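Local structure of peptidase M16 inactive domain family protein (Pseudomonas fluorescens, 3GWB) at residues G294-V299 / L316-E321; S287-K292 / K328-V333; F36-I41 / I199-D204; K24-E29 / G370-M375. The protein is of unestablished function but belongs to the M16 metallopeptidase family, whose members generally hydrolyse peptides, and carries that family's inactive domain. All coordinates share one frame; numbering follows the deposited sequence.

Interaction 1: G294-V299 / L316-E321; sequences GLTYGV and LQTRAE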
loop_
_atom_site.group_PDB
_atom_site.type_symbol
_atom_site.label_atom_id
_atom_site.label_comp_id
_atom_site.label_asym_id
_atom_site.label_seq_id
_atom_site.Cartn_x
_atom_site.Cartn_y
_atom_site.Cartn_z
ATOM N N GLY A 294 13.320 26.462 1.840
ATOM C CA GLY A 294 11.903 26.153 1.735
ATOM C C GLY A 294 11.448 25.926 0.300
ATOM O O GLY A 294 10.348 26.328 -0.079
ATOM N N LEU A 295 12.286 25.266 -0.497
ATOM C CA LEU A 295 11.975 25.006 -1.902
ATOM C C LEU A 295 11.330 23.651 -2.201
ATOM O O LEU A 295 10.978 23.369 -3.351
ATOM C CB LEU A 295 13.245 25.148 -2.741
ATOM C CG LEU A 295 13.771 26.575 -2.891
ATOM C CD1 LEU A 295 15.213 26.546 -3.365
ATOM C CD2 LEU A 295 12.879 27.340 -3.874
ATOM N N THR A 296 11.165 22.819 -1.178
ATOM C CA THR A 296 10.579 21.500 -1.378
ATOM C C THR A 296 10.207 20.840 -0.055
ATOM O O THR A 296 10.639 21.271 1.008
ATOM C CB THR A 296 11.576 20.580 -2.094
ATOM O OG1 THR A 296 10.971 19.310 -2.355
ATOM C CG2 THR A 296 12.792 20.370 -1.224
ATOM N N TYR A 297 9.407 19.784 -0.125
ATOM C CA TYR A 297 9.025 19.073 1.081
ATOM C C TYR A 297 9.844 17.796 1.184
ATOM O O TYR A 297 9.924 17.183 2.245
ATOM C CB TYR A 297 7.528 18.755 1.074
ATOM C CG TYR A 297 6.671 19.982 1.293
ATOM C CD1 TYR A 297 6.872 20.802 2.399
ATOM C CD2 TYR A 297 5.685 20.345 0.378
ATOM C CE1 TYR A 297 6.122 21.960 2.584
ATOM C CE2 TYR A 297 4.925 21.501 0.558
ATOM C CZ TYR A 297 5.154 22.304 1.662
ATOM O OH TYR A 297 4.436 23.464 1.836
ATOM N N GLY A 298 10.473 17.406 0.082
ATOM C CA GLY A 298 11.275 16.201 0.121
ATOM C C GLY A 298 12.267 16.047 -1.010
ATOM O O GLY A 298 11.898 16.077 -2.181
ATOM N N VAL A 299 13.536 15.896 -0.652
ATOM C CA VAL A 299 14.590 15.694 -1.636
ATOM C C VAL A 299 15.382 14.523 -1.094
ATOM O O VAL A 299 15.890 14.572 0.028
ATOM C CB VAL A 299 15.527 16.910 -1.767
ATOM C CG1 VAL A 299 16.522 16.684 -2.898
ATOM C CG2 VAL A 299 14.723 18.144 -2.043
ATOM N N LEU A 316 13.296 15.147 -6.461
ATOM C CA LEU A 316 12.520 16.090 -5.676
ATOM C C LEU A 316 11.490 16.759 -6.570
ATOM O O LEU A 316 11.503 16.595 -7.796
ATOM C CB LEU A 316 13.425 17.165 -5.055
ATOM C CG LEU A 316 14.020 18.217 -6.003
ATOM C CD1 LEU A 316 14.552 19.396 -5.204
ATOM C CD2 LEU A 316 15.125 17.598 -6.834
ATOM N N GLN A 317 10.601 17.516 -5.943
ATOM C CA GLN A 317 9.547 18.243 -6.639
ATOM C C GLN A 317 9.531 19.659 -6.063
ATOM O O GLN A 317 9.699 19.841 -4.864
ATOM C CB GLN A 317 8.200 17.549 -6.404
ATOM C CG GLN A 317 7.009 18.207 -7.072
ATOM C CD GLN A 317 5.750 17.356 -6.983
ATOM O OE1 GLN A 317 5.698 16.249 -7.521
ATOM N NE2 GLN A 317 4.728 17.870 -6.298
ATOM N N THR A 318 9.352 20.653 -6.921
ATOM C CA THR A 318 9.329 22.045 -6.490
ATOM C C THR A 318 8.361 22.832 -7.357
ATOM O O THR A 318 7.862 22.324 -8.359
ATOM C CB THR A 318 10.716 22.710 -6.633
ATOM O OG1 THR A 318 11.128 22.665 -8.005
ATOM C CG2 THR A 318 11.750 21.993 -5.781
ATOM N N ARG A 319 8.098 24.074 -6.965
ATOM C CA ARG A 319 7.213 24.934 -7.734
ATOM C C ARG A 319 7.889 25.133 -9.089
ATOM O O ARG A 319 9.105 25.318 -9.158
ATOM C CB ARG A 319 7.040 26.284 -7.036
ATOM C CG ARG A 319 6.690 26.179 -5.563
ATOM C CD ARG A 319 6.349 27.539 -4.969
ATOM N NE ARG A 319 5.002 27.973 -5.337
ATOM C CZ ARG A 319 3.890 27.358 -4.942
ATOM N NH1 ARG A 319 3.963 26.283 -4.165
ATOM N NH2 ARG A 319 2.703 27.814 -5.324
ATOM N N ALA A 320 7.098 25.084 -10.158
ATOM C CA ALA A 320 7.608 25.238 -11.517
ATOM C C ALA A 320 8.497 26.465 -11.696
ATOM O O ALA A 320 9.532 26.404 -12.364
ATOM C CB ALA A 320 6.443 25.292 -12.502
ATOM N N GLU A 321 8.093 27.578 -11.096
ATOM C CA GLU A 321 8.843 28.822 -11.203
ATOM C C GLU A 321 10.156 28.813 -10.428
ATOM O O GLU A 321 10.972 29.720 -10.579
ATOM C CB GLU A 321 7.981 29.997 -10.734
ATOM C CG GLU A 321 7.272 29.747 -9.417
ATOM C CD GLU A 321 6.643 31.004 -8.845
ATOM O OE1 GLU A 321 5.983 31.742 -9.610
ATOM O OE2 GLU A 321 6.802 31.248 -7.627
HETATM O O HOH W 1 8.090 18.826 -2.405
HETATM O O HOH W 2 9.487 16.677 -3.353
#
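L295 and T318 meet first, the carbonyl O of L295 standing 3.4 Å from T318 CB; its still shorter approach to the T318 methyl is doubtful. T296 makes the direct polar link. Its chi1 of -177° sets OG1 anti to the backbone N, and from there the hydroxyl donates to Q317 O at 2.9 Å. The donor reaches that carbonyl at a C=O...O angle of 153°, tilted somewhat from its plane. The same OG1 accepts from G298 N at 3.1 Å with a fairly straight N-H...O angle of 158°, which defines an ST turn. A valine at T296 would probably leave G298 N without this acceptor and Q317 O without its direct donor, setting the turn free to shift. Y297 then contributes its backbone: its N donates a hydrogen bond to water 1 at 2.8 Å, and water 1 donates to Q317 O at 3.1 Å, so two donors grip one carbonyl. At G298 a second water takes over, donating to G298 O at 2.7 Å while accepting from Q317 N at 2.9 Å. Waters thus bridge the backbones where the loop approaches the strand. V299 closes the contact by lying side by side with L316, V299 CG2 to L316 CD1 being a tight 3.4 Å. The loop 294-299 leads from helix 284-292, where V289 touches L295, T296 and V299, into strand 299-303, outermost in the five-stranded sheet of this chain; strand 311-319 is flanked on its other side by strand 249-257, and T326 of helix 323-340 packs on L295, L316 and T318.

Interaction 2: S287-K292 / K328-V333; sequences SEVREK and KLVQDV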
loop_
_atom_site.group_PDB
_atom_site.type_symbol
_atom_site.label_atom_id
_atom_site.label_comp_id
_atom_site.label_asym_id
_atom_site.label_seq_id
_atom_site.Cartn_x
_atom_site.Cartn_y
_atom_site.Cartn_z
ATOM N N SER A 287 18.478 19.952 4.254
ATOM C CA SER A 287 18.866 21.151 4.989
ATOM C C SER A 287 18.947 22.377 4.078
ATOM O O SER A 287 18.370 23.422 4.376
ATOM C CB SER A 287 20.213 20.926 5.672
ATOM O OG SER A 287 20.708 22.134 6.215
ATOM N N GLU A 288 19.648 22.239 2.958
ATOM C CA GLU A 288 19.819 23.337 2.010
ATOM C C GLU A 288 18.576 23.703 1.207
ATOM O O GLU A 288 18.234 24.880 1.089
ATOM C CB GLU A 288 20.950 23.014 1.030
ATOM C CG GLU A 288 22.307 22.772 1.680
ATOM C CD GLU A 288 22.806 23.973 2.461
ATOM O OE1 GLU A 288 22.759 25.104 1.922
ATOM O OE2 GLU A 288 23.254 23.786 3.612
ATOM N N VAL A 289 17.899 22.702 0.651
ATOM C CA VAL A 289 16.724 22.960 -0.177
ATOM C C VAL A 289 15.422 23.196 0.587
ATOM O O VAL A 289 14.648 24.091 0.240
ATOM C CB VAL A 289 16.493 21.813 -1.190
ATOM C CG1 VAL A 289 15.392 22.205 -2.169
ATOM C CG2 VAL A 289 17.786 21.499 -1.933
ATOM N N ARG A 290 15.174 22.395 1.616
ATOM C CA ARG A 290 13.957 22.540 2.404
ATOM C C ARG A 290 14.128 23.476 3.598
ATOM O O ARG A 290 13.463 24.499 3.695
ATOM C CB ARG A 290 13.478 21.175 2.908
ATOM C CG ARG A 290 12.308 21.266 3.877
ATOM C CD ARG A 290 11.904 19.912 4.431
ATOM N NE ARG A 290 10.832 20.046 5.415
ATOM C CZ ARG A 290 10.986 20.582 6.624
ATOM N NH1 ARG A 290 12.173 21.033 7.013
ATOM N NH2 ARG A 290 9.948 20.678 7.442
ATOM N N GLU A 291 15.032 23.114 4.498
ATOM C CA GLU A 291 15.284 23.883 5.715
ATOM C C GLU A 291 15.619 25.364 5.534
ATOM O O GLU A 291 14.911 26.237 6.045
ATOM C CB GLU A 291 16.401 23.209 6.516
ATOM C CG GLU A 291 16.733 23.903 7.817
ATOM C CD GLU A 291 15.515 24.063 8.691
ATOM O OE1 GLU A 291 14.867 23.033 8.990
ATOM O OE2 GLU A 291 15.206 25.214 9.076
ATOM N N LYS A 292 16.704 25.648 4.822
ATOM C CA LYS A 292 17.142 27.023 4.598
ATOM C C LYS A 292 16.378 27.789 3.515
ATOM O O LYS A 292 16.121 28.983 3.659
ATOM C CB LYS A 292 18.636 27.044 4.250
ATOM C CG LYS A 292 19.558 26.465 5.318
ATOM C CD LYS A 292 21.020 26.534 4.874
ATOM C CE LYS A 292 21.959 25.976 5.935
ATOM N NZ LYS A 292 23.384 25.987 5.484
ATOM N N LYS A 328 19.960 24.040 -9.975
ATOM C CA LYS A 328 21.328 24.534 -9.876
ATOM C C LYS A 328 21.814 24.338 -8.452
ATOM O O LYS A 328 22.949 23.922 -8.230
ATOM C CB LYS A 328 21.397 26.024 -10.215
ATOM C CG LYS A 328 20.860 26.394 -11.583
ATOM C CD LYS A 328 21.721 25.843 -12.703
ATOM C CE LYS A 328 21.201 26.294 -14.066
ATOM N NZ LYS A 328 21.120 27.777 -14.171
ATOM N N LEU A 329 20.947 24.657 -7.493
ATOM C CA LEU A 329 21.271 24.524 -6.077
ATOM C C LEU A 329 21.624 23.083 -5.728
ATOM O O LEU A 329 22.655 22.825 -5.114
ATOM C CB LEU A 329 20.090 24.988 -5.208
ATOM C CG LEU A 329 20.155 24.730 -3.695
ATOM C CD1 LEU A 329 21.319 25.498 -3.085
ATOM C CD2 LEU A 329 18.837 25.140 -3.039
ATOM N N VAL A 330 20.763 22.148 -6.119
ATOM C CA VAL A 330 21.003 20.737 -5.833
ATOM C C VAL A 330 22.344 20.307 -6.414
ATOM O O VAL A 330 23.123 19.617 -5.755
ATOM C CB VAL A 330 19.884 19.848 -6.421
ATOM C CG1 VAL A 330 20.270 18.382 -6.330
ATOM C CG2 VAL A 330 18.594 20.082 -5.659
ATOM N N GLN A 331 22.609 20.708 -7.653
ATOM C CA GLN A 331 23.872 20.360 -8.295
ATOM C C GLN A 331 25.058 20.934 -7.517
ATOM O O GLN A 331 26.058 20.249 -7.319
ATOM C CB GLN A 331 23.902 20.871 -9.737
ATOM C CG GLN A 331 22.948 20.139 -10.665
ATOM C CD GLN A 331 23.014 20.648 -12.093
ATOM O OE1 GLN A 331 22.703 21.810 -12.363
ATOM N NE2 GLN A 331 23.418 19.780 -13.016
ATOM N N ASP A 332 24.941 22.184 -7.075
ATOM C CA ASP A 332 26.012 22.827 -6.316
ATOM C C ASP A 332 26.202 22.110 -4.989
ATOM O O ASP A 332 27.329 21.883 -4.558
ATOM C CB ASP A 332 25.695 24.303 -6.041
ATOM C CG ASP A 332 25.519 25.112 -7.312
ATOM O OD1 ASP A 332 26.371 24.993 -8.219
ATOM O OD2 ASP A 332 24.532 25.879 -7.397
ATOM N N VAL A 333 25.097 21.771 -4.334
ATOM C CA VAL A 333 25.167 21.059 -3.065
ATOM C C VAL A 333 25.851 19.714 -3.279
ATOM O O VAL A 333 26.642 19.266 -2.449
ATOM C CB VAL A 333 23.764 20.809 -2.486
ATOM C CG1 VAL A 333 23.851 19.852 -1.312
ATOM C CG2 VAL A 333 23.143 22.129 -2.052
#
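E288 and V333 cross where helix 287-292 packs against helix 328-333, and the glutamate can be followed outward atom by atom. E288 CB lies 3.9 Å from V333 CG2, and E288 CG lies at the same 3.9 Å from that methyl, so the aliphatic part of an acidic side chain serves as a nonpolar surface. The chain then bends at chi2 (-60°). At the tip, E288 OE2 receives K292 NZ at 2.9 Å, a salt bridge one helical turn along that meets the syn side of the carboxylate 18° out of its plane. E288 OE1 has a long, weak ion pair with R293. An alanine at E288 would keep CB on V333 but would probably leave K292 without this carboxylate mate and open a gap where CG met the valine methyl. The next residue makes the purely apolar part: V289 CG2 touches L329 CD2 at 3.9 Å, the two side chains sliding past each other in opposite directions, and V330 CG2 at 4.1 Å. The helix segments approach to 10.3 Å between axes, with N-to-C directions 128° apart. A wider pi-type turn, K292 N to S287 O at 2.8 Å, marks helix 287-292. Around them, V330 also rests on I314 and L316 of strand 311-319, V333 packs on R284 and L285 earlier in helix 284-292, and V289 and L329 both reach L295 in the loop leading to strand 299-303.

Interaction 3: F36-I41 / I199-D204; sequences FDLRLI and IALVGD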
loop_
_atom_site.group_PDB
_atom_site.type_symbol
_atom_site.label_atom_id
_atom_site.label_comp_id
_atom_site.label_asym_id
_atom_site.label_seq_id
_atom_site.Cartn_x
_atom_site.Cartn_y
_atom_site.Cartn_z
ATOM N N PHE A 36 8.009 -18.475 11.418
ATOM C CA PHE A 36 9.211 -18.373 10.611
ATOM C C PHE A 36 8.893 -17.724 9.279
ATOM O O PHE A 36 7.725 -17.647 8.871
ATOM C CB PHE A 36 9.836 -19.760 10.394
ATOM C CG PHE A 36 9.059 -20.637 9.454
ATOM C CD1 PHE A 36 9.306 -20.604 8.086
ATOM C CD2 PHE A 36 8.069 -21.483 9.935
ATOM C CE1 PHE A 36 8.570 -21.400 7.207
ATOM C CE2 PHE A 36 7.323 -22.284 9.067
ATOM C CZ PHE A 36 7.578 -22.243 7.699
ATOM N N ASP A 37 9.943 -17.250 8.618
ATOM C CA ASP A 37 9.822 -16.605 7.325
ATOM C C ASP A 37 10.634 -17.376 6.301
ATOM O O ASP A 37 11.803 -17.687 6.536
ATOM C CB ASP A 37 10.345 -15.172 7.387
ATOM C CG ASP A 37 9.438 -14.256 8.182
ATOM O OD1 ASP A 37 9.709 -13.039 8.225
ATOM O OD2 ASP A 37 8.455 -14.754 8.763
ATOM N N LEU A 38 9.989 -17.697 5.183
ATOM C CA LEU A 38 10.625 -18.396 4.073
ATOM C C LEU A 38 10.585 -17.425 2.900
ATOM O O LEU A 38 9.528 -16.892 2.560
ATOM C CB LEU A 38 9.855 -19.674 3.725
ATOM C CG LEU A 38 10.237 -20.423 2.444
ATOM C CD1 LEU A 38 11.691 -20.865 2.512
ATOM C CD2 LEU A 38 9.318 -21.636 2.270
ATOM N N ARG A 39 11.733 -17.191 2.282
ATOM C CA ARG A 39 11.799 -16.270 1.162
ATOM C C ARG A 39 12.577 -16.917 0.025
ATOM O O ARG A 39 13.649 -17.485 0.236
ATOM C CB ARG A 39 12.473 -14.970 1.614
ATOM C CG ARG A 39 12.434 -13.814 0.619
ATOM C CD ARG A 39 13.095 -12.587 1.245
ATOM N NE ARG A 39 13.173 -11.432 0.348
ATOM C CZ ARG A 39 12.151 -10.635 0.052
ATOM N NH1 ARG A 39 10.954 -10.857 0.579
ATOM N NH2 ARG A 39 12.334 -9.604 -0.766
ATOM N N LEU A 40 12.006 -16.855 -1.171
ATOM C CA LEU A 40 12.630 -17.420 -2.364
ATOM C C LEU A 40 12.974 -16.274 -3.296
ATOM O O LEU A 40 12.116 -15.472 -3.664
ATOM C CB LEU A 40 11.677 -18.390 -3.069
ATOM C CG LEU A 40 11.579 -19.843 -2.583
ATOM C CD1 LEU A 40 11.462 -19.909 -1.069
ATOM C CD2 LEU A 40 10.380 -20.504 -3.254
ATOM N N ILE A 41 14.243 -16.190 -3.666
ATOM C CA ILE A 41 14.689 -15.141 -4.561
ATOM C C ILE A 41 15.145 -15.789 -5.857
ATOM O O ILE A 41 16.094 -16.570 -5.852
ATOM C CB ILE A 41 15.876 -14.339 -3.956
ATOM C CG1 ILE A 41 15.483 -13.711 -2.613
ATOM C CG2 ILE A 41 16.264 -13.226 -4.902
ATOM C CD1 ILE A 41 15.244 -14.714 -1.495
ATOM N N ILE A 199 17.140 -19.825 -1.441
ATOM C CA ILE A 199 16.150 -20.148 -0.415
ATOM C C ILE A 199 16.620 -19.623 0.934
ATOM O O ILE A 199 17.604 -20.109 1.481
ATOM C CB ILE A 199 15.942 -21.678 -0.324
ATOM C CG1 ILE A 199 15.398 -22.200 -1.653
ATOM C CG2 ILE A 199 14.990 -22.023 0.807
ATOM C CD1 ILE A 199 15.424 -23.709 -1.753
ATOM N N ALA A 200 15.918 -18.625 1.464
ATOM C CA ALA A 200 16.276 -18.028 2.747
ATOM C C ALA A 200 15.217 -18.370 3.784
ATOM O O ALA A 200 14.027 -18.237 3.526
ATOM C CB ALA A 200 16.401 -16.510 2.593
ATOM N N LEU A 201 15.658 -18.808 4.956
ATOM C CA LEU A 201 14.755 -19.211 6.035
ATOM C C LEU A 201 15.174 -18.640 7.376
ATOM O O LEU A 201 16.335 -18.730 7.753
ATOM C CB LEU A 201 14.746 -20.739 6.162
ATOM C CG LEU A 201 13.767 -21.602 5.375
ATOM C CD1 LEU A 201 14.167 -23.073 5.517
ATOM C CD2 LEU A 201 12.344 -21.373 5.908
ATOM N N VAL A 202 14.219 -18.074 8.112
ATOM C CA VAL A 202 14.507 -17.528 9.427
ATOM C C VAL A 202 13.351 -17.775 10.390
ATOM O O VAL A 202 12.196 -17.443 10.088
ATOM C CB VAL A 202 14.753 -16.005 9.381
ATOM C CG1 VAL A 202 15.077 -15.510 10.768
ATOM C CG2 VAL A 202 15.884 -15.667 8.416
ATOM N N GLY A 203 13.648 -18.348 11.552
ATOM C CA GLY A 203 12.582 -18.571 12.510
ATOM C C GLY A 203 12.714 -19.714 13.486
ATOM O O GLY A 203 13.795 -20.250 13.723
ATOM N N ASP A 204 11.572 -20.087 14.051
ATOM C CA ASP A 204 11.481 -21.145 15.042
ATOM C C ASP A 204 11.588 -22.527 14.408
ATOM O O ASP A 204 10.625 -23.293 14.380
ATOM C CB ASP A 204 10.157 -20.991 15.803
ATOM C CG ASP A 204 9.999 -22.002 16.912
ATOM O OD1 ASP A 204 11.026 -22.375 17.522
ATOM O OD2 ASP A 204 8.846 -22.408 17.182
#
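F36-I41 and I199-G203 pair as antiparallel strands, their axes 4.5 Å apart at closest and their directions differing by 174°. They are the two middle strands of the six-stranded mixed sheet in one half of this alpha+beta fold. The ladder rests on two hydrogen-bonded pairs. In one, D37 N reaches V202 O at 2.7 Å and V202 N reaches D37 O at 2.9 Å; in the other, R39 N to A200 O and A200 N to R39 O are both 2.8 Å, the latter nearly straight at 173°. Between and beyond them lie the non-hydrogen-bonded pairs F36-G203, L38-L201 and L40-I199; the side chains of F36, L38, L40, I199 and L201 share one sheet face, G203 having none. There L201 CD2 fits between two neighbours: L38 CD1 at a tight 3.5 Å and F36 CD1 at 3.8 Å, the phenylalanine lying alongside L201 and pointing the same way. L38 CD1 also touches I199 CG2 at 3.9 Å. This apolar face is covered by L112 of helix 105-120 on L38 and I213 of helix 207-220 on L201. The face of D37 and V202 looks instead to helix 365-377. Beyond the ladder, the D204 carboxylate is held by R31 and S103. G203 sits at a positive phi of 152°, where a CB would collide with F36; lacking one, it lets F36 CB come to 3.7 Å from G203 CA.

Interaction 4: K24-E29 / G370-M375; sequences KVLFVE and GQLGAM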
loop_
_atom_site.group_PDB
_atom_site.type_symbol
_atom_site.label_atom_id
_atom_site.label_comp_id
_atom_site.label_asym_id
_atom_site.label_seq_id
_atom_site.Cartn_x
_atom_site.Cartn_y
_atom_site.Cartn_z
ATOM N N LYS A 24 20.629 -22.470 -3.540
ATOM C CA LYS A 24 21.413 -21.982 -2.416
ATOM C C LYS A 24 20.476 -21.757 -1.231
ATOM O O LYS A 24 19.473 -21.062 -1.357
ATOM C CB LYS A 24 22.085 -20.660 -2.782
ATOM C CG LYS A 24 22.887 -20.700 -4.065
ATOM C CD LYS A 24 23.413 -19.312 -4.434
ATOM C CE LYS A 24 24.391 -18.788 -3.390
ATOM N NZ LYS A 24 25.567 -19.690 -3.268
ATOM N N VAL A 25 20.799 -22.349 -0.090
ATOM C CA VAL A 25 19.988 -22.193 1.116
ATOM C C VAL A 25 20.734 -21.433 2.226
ATOM O O VAL A 25 21.901 -21.718 2.511
ATOM C CB VAL A 25 19.572 -23.573 1.697
ATOM C CG1 VAL A 25 18.642 -23.378 2.882
ATOM C CG2 VAL A 25 18.901 -24.424 0.633
ATOM N N LEU A 26 20.067 -20.457 2.840
ATOM C CA LEU A 26 20.657 -19.716 3.959
ATOM C C LEU A 26 19.641 -19.764 5.092
ATOM O O LEU A 26 18.444 -19.532 4.878
ATOM C CB LEU A 26 20.966 -18.269 3.584
ATOM C CG LEU A 26 22.179 -18.086 2.669
ATOM C CD1 LEU A 26 21.810 -18.438 1.224
ATOM C CD2 LEU A 26 22.653 -16.648 2.766
ATOM N N PHE A 27 20.112 -20.047 6.297
ATOM C CA PHE A 27 19.219 -20.196 7.436
ATOM C C PHE A 27 19.743 -19.619 8.740
ATOM O O PHE A 27 20.932 -19.732 9.054
ATOM C CB PHE A 27 18.930 -21.688 7.620
ATOM C CG PHE A 27 18.307 -22.038 8.940
ATOM C CD1 PHE A 27 17.013 -21.625 9.251
ATOM C CD2 PHE A 27 19.010 -22.809 9.863
ATOM C CE1 PHE A 27 16.434 -21.971 10.473
ATOM C CE2 PHE A 27 18.438 -23.158 11.083
ATOM C CZ PHE A 27 17.150 -22.745 11.384
ATOM N N VAL A 28 18.839 -18.992 9.490
ATOM C CA VAL A 28 19.165 -18.435 10.800
ATOM C C VAL A 28 18.103 -18.941 11.775
ATOM O O VAL A 28 16.902 -18.709 11.576
ATOM C CB VAL A 28 19.137 -16.887 10.799
ATOM C CG1 VAL A 28 19.272 -16.360 12.224
ATOM C CG2 VAL A 28 20.260 -16.342 9.930
ATOM N N GLU A 29 18.533 -19.651 12.812
ATOM C CA GLU A 29 17.591 -20.153 13.801
ATOM C C GLU A 29 17.263 -18.995 14.745
ATOM O O GLU A 29 18.159 -18.283 15.194
ATOM C CB GLU A 29 18.200 -21.318 14.588
ATOM C CG GLU A 29 17.189 -22.065 15.456
ATOM C CD GLU A 29 17.801 -23.218 16.239
ATOM O OE1 GLU A 29 18.554 -24.010 15.639
ATOM O OE2 GLU A 29 17.516 -23.344 17.452
ATOM N N GLY A 370 15.280 -10.978 4.688
ATOM C CA GLY A 370 15.506 -10.101 3.545
ATOM C C GLY A 370 16.991 -9.983 3.218
ATOM O O GLY A 370 17.394 -10.036 2.054
ATOM N N GLN A 371 17.812 -9.822 4.250
ATOM C CA GLN A 371 19.256 -9.699 4.076
ATOM C C GLN A 371 19.873 -11.008 3.607
ATOM O O GLN A 371 20.777 -11.005 2.768
ATOM C CB GLN A 371 19.918 -9.262 5.385
ATOM C CG GLN A 371 19.467 -7.895 5.883
ATOM C CD GLN A 371 19.759 -6.786 4.889
ATOM O OE1 GLN A 371 20.902 -6.602 4.462
ATOM N NE2 GLN A 371 18.726 -6.035 4.517
ATOM N N LEU A 372 19.387 -12.125 4.149
ATOM C CA LEU A 372 19.898 -13.442 3.761
ATOM C C LEU A 372 19.663 -13.690 2.278
ATOM O O LEU A 372 20.514 -14.257 1.583
ATOM C CB LEU A 372 19.212 -14.548 4.565
ATOM C CG LEU A 372 19.568 -14.699 6.044
ATOM C CD1 LEU A 372 18.996 -16.029 6.557
ATOM C CD2 LEU A 372 21.085 -14.693 6.216
ATOM N N GLY A 373 18.493 -13.274 1.799
ATOM C CA GLY A 373 18.170 -13.445 0.396
ATOM C C GLY A 373 19.156 -12.680 -0.464
ATOM O O GLY A 373 19.654 -13.204 -1.460
ATOM N N ALA A 374 19.442 -11.439 -0.077
ATOM C CA ALA A 374 20.383 -10.609 -0.822
ATOM C C ALA A 374 21.791 -11.194 -0.730
ATOM O O ALA A 374 22.536 -11.179 -1.706
ATOM C CB ALA A 374 20.376 -9.182 -0.284
HETATM N N MSE A 375 22.152 -11.708 0.442
HETATM C CA MSE A 375 23.470 -12.306 0.630
HETATM C C MSE A 375 23.647 -13.463 -0.350
HETATM O O MSE A 375 24.675 -13.567 -1.034
HETATM C CB MSE A 375 23.631 -12.808 2.073
HETATM C CG MSE A 375 23.867 -11.694 3.115
HETATM SE SE MSE A 375 23.717 -12.240 4.859
HETATM C CE MSE A 375 24.911 -13.546 4.919
#
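Helix-on-sheet packing brings L26 and V28 against L372, with helix 370-375 lying over one face of the six-stranded mixed sheet in the alpha+beta fold. The axes come to 8.7 Å at their closest, and the N-to-C directions differ by 150°, so helix and strand run roughly opposite ways. Strand alternation decides which side chains take part: L26 and V28 point toward the helix, while F27 between them points to the other face, where it meets L201 and W17. L372 carries the helix side. Its chi1 of -72° puts CG anti to the carbonyl carbon, and the branch beyond reaches V28 with both methyls, L372 CD1 lying 3.6 Å from V28 CG2 and L372 CD2 4.1 Å from it. L372 CD1 also stands 4.2 Å from L26 CB and 3.9 Å from the backbone O of L26, so one methyl bridges two successive residues of that strand face. The contact extends to A200 and V202 on the adjacent strand 197-203, so L372 packs across two neighbouring strands. M375, a selenomethionine one turn further on, adds its root, and its side chain continues to Y384 and L385 of helix 384-394. The contact is wholly apolar in its side chains, and L26 CD2 meets both helix residues: it sits 4.0 Å from M375 CB and 3.4 Å from the carbonyl O of L372.

How the interactions relate
From the N terminus, strand 24-29 opens interaction 4, which closes only at helix 370-375 and so encloses the other three. Inside it, interaction 3 begins at 36-41 and closes at 199-204. Interaction 2 then opens at 287-292 and closes at 328-333, with interaction 1 wholly within it; no loops cross. The contacts form two clusters on opposite sides of the chain's centre, contact centres of one about 40 Å from those of the other. Interactions 3 and 4 share the six-stranded sheet, I199 pairing with K24 and L26 through probable backbone hydrogen bonds; helix 365-377 returns late to that sheet. Interactions 1 and 2 touch through L295 and V289, joining two helices to the five-stranded sheet.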